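Putative D-lactate dehydrogenase (Chlamydomonas reinhardtii, PDB 4ZGS) serves as the chloroplast pyruvate reductase of this green alga, probably reducing pyruvate to D-lactate with NADH. Local coordinates at residues A[66-70]-A[71-75]. Residues are numbered along the deposited sequence; the frame is centred on the assembly and turned at random.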
loop_
_atom_site.group_PDB
_atom_site.type_symbol
_atom_site.label_atom_id
_atom_site.label_comp_id
_atom_site.label_asym_id
_atom_site.label_seq_id
_atom_site.Cartn_x
_atom_site.Cartn_y
_atom_site.Cartn_z
ATOM N N PRO A 66 16.165 -13.503 -18.808
ATOM C CA PRO A 66 16.901 -12.238 -18.696
ATOM C C PRO A 66 16.956 -11.461 -20.017
ATOM O O PRO A 66 16.742 -12.029 -21.075
ATOM C CB PRO A 66 18.312 -12.679 -18.261
ATOM C CG PRO A 66 18.422 -14.115 -18.652
ATOM C CD PRO A 66 17.015 -14.662 -18.481
ATOM N N PRO A 67 17.196 -10.145 -19.939
ATOM C CA PRO A 67 17.317 -9.316 -21.141
ATOM C C PRO A 67 18.573 -9.681 -21.889
ATOM O O PRO A 67 19.329 -10.559 -21.466
ATOM C CB PRO A 67 17.420 -7.894 -20.595
ATOM C CG PRO A 67 17.983 -8.071 -19.194
ATOM C CD PRO A 67 17.400 -9.366 -18.696
ATOM N N LEU A 68 18.819 -8.975 -22.978
ATOM C CA LEU A 68 19.968 -9.274 -23.798
ATOM C C LEU A 68 21.192 -8.434 -23.426
ATOM O O LEU A 68 21.118 -7.215 -23.326
ATOM C CB LEU A 68 19.610 -9.101 -25.273
ATOM C CG LEU A 68 20.723 -9.077 -26.318
ATOM C CD1 LEU A 68 21.416 -10.431 -26.387
ATOM C CD2 LEU A 68 20.065 -8.735 -27.642
ATOM N N ASP A 69 22.316 -9.129 -23.247
ATOM C CA ASP A 69 23.631 -8.539 -22.985
ATOM C C ASP A 69 24.657 -9.098 -23.921
ATOM O O ASP A 69 24.358 -9.788 -24.893
ATOM C CB ASP A 69 24.157 -8.842 -21.572
ATOM C CG ASP A 69 23.259 -8.357 -20.516
ATOM O OD1 ASP A 69 22.624 -7.312 -20.745
ATOM O OD2 ASP A 69 23.176 -9.022 -19.464
ATOM N N LYS A 70 25.890 -8.811 -23.556
ATOM C CA LYS A 70 27.056 -9.262 -24.263
ATOM C C LYS A 70 27.177 -10.725 -23.862
ATOM O O LYS A 70 27.402 -11.615 -24.692
ATOM C CB LYS A 70 28.290 -8.440 -23.848
ATOM C CG LYS A 70 28.209 -6.947 -24.203
ATOM C CD LYS A 70 29.457 -6.148 -23.772
ATOM C CE LYS A 70 29.652 -6.133 -22.248
ATOM N NZ LYS A 70 28.626 -5.320 -21.510
ATOM N N ASP A 71 27.016 -10.947 -22.560
ATOM C CA ASP A 71 26.868 -12.270 -21.956
ATOM C C ASP A 71 25.641 -13.133 -22.300
ATOM O O ASP A 71 25.754 -14.358 -22.345
ATOM C CB ASP A 71 26.930 -12.095 -20.442
ATOM C CG ASP A 71 28.302 -11.646 -19.972
ATOM O OD1 ASP A 71 29.280 -11.833 -20.727
ATOM O OD2 ASP A 71 28.397 -11.096 -18.859
ATOM N N THR A 72 24.485 -12.539 -22.575
ATOM C CA THR A 72 23.343 -13.394 -22.891
ATOM C C THR A 72 23.126 -13.530 -24.386
ATOM O O THR A 72 22.207 -14.215 -24.841
ATOM C CB THR A 72 22.059 -12.859 -22.245
ATOM O OG1 THR A 72 21.863 -11.494 -22.623
ATOM C CG2 THR A 72 22.156 -12.975 -20.721
ATOM N N ALA A 73 24.052 -12.978 -25.153
ATOM C CA ALA A 73 23.967 -13.046 -26.599
ATOM C C ALA A 73 24.530 -14.384 -27.030
ATOM O O ALA A 73 24.138 -14.965 -28.028
ATOM C CB ALA A 73 24.740 -11.911 -27.234
ATOM N N GLN A 74 25.435 -14.881 -26.214
ATOM C CA GLN A 74 26.072 -16.153 -26.443
ATOM C C GLN A 74 25.055 -17.277 -26.346
ATOM O O GLN A 74 25.336 -18.427 -26.712
ATOM C CB GLN A 74 27.202 -16.304 -25.433
ATOM C CG GLN A 74 28.187 -15.141 -25.580
ATOM C CD GLN A 74 29.218 -15.067 -24.472
ATOM O OE1 GLN A 74 28.985 -15.527 -23.353
ATOM N NE2 GLN A 74 30.368 -14.477 -24.778
ATOM N N LEU A 75 23.870 -16.920 -25.867
ATOM C CA LEU A 75 22.740 -17.839 -25.784
ATOM C C LEU A 75 22.095 -18.086 -27.152
ATOM O O LEU A 75 21.375 -19.068 -27.337
ATOM C CB LEU A 75 21.671 -17.291 -24.823
ATOM C CG LEU A 75 21.871 -17.384 -23.303
ATOM C CD1 LEU A 75 20.802 -16.537 -22.568
ATOM C CD2 LEU A 75 21.915 -18.829 -22.784
#
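Thr-72 OG1 lies in the plane of the Pro-67 carbonyl group and donates to a lone pair of Pro-67 O, 2.9 Å away. The C=O...OG1 angle is 128°. The same OG1 accepts the backbone N-H of Asp-69. That bond measures 2.5 Å from Asp-69 N to Thr-72 OG1, so short that its exact length is doubtful. The hydroxyl thus donates to one backbone group and, if the short bond is taken as modelled, accepts from another, linking two points of the loop. A chi1 of 54° sets OG1 between the backbone N and the carbonyl carbon of Thr-72 and brings it to both partners. The methyl CG2 is on the Pro-66 side, with a loose approach of 4.4 Å to Pro-66 CG. A valine in place of Thr-72 would probably leave Pro-67 O and Asp-69 N without this shared partner and let the turn flex. Asp-69 CB passes 3.7 Å from Thr-72 OG1.

Beyond the hydroxyl, Leu-68 CD1 rests on Ala-73 CB at 3.7 Å. This is the apolar side of the turn. Gln-74 CG lies 3.7 Å from Lys-70 O, and both residues are exposed.

The turn links strands 60-63 and 81-84 of the five-stranded parallel sheet. As in related D-2-hydroxyacid dehydrogenases, this sheet probably belongs to the substrate-binding domain, distinct from the NAD-holding Rossmann domain. Tyr-40 OH hydrogen-bonds Thr-72 O. Pro-66, at the start of the loop, packs on Glu-65 of the second subunit, while Leu-68, Lys-70 and Ala-73 meet helix 92-101.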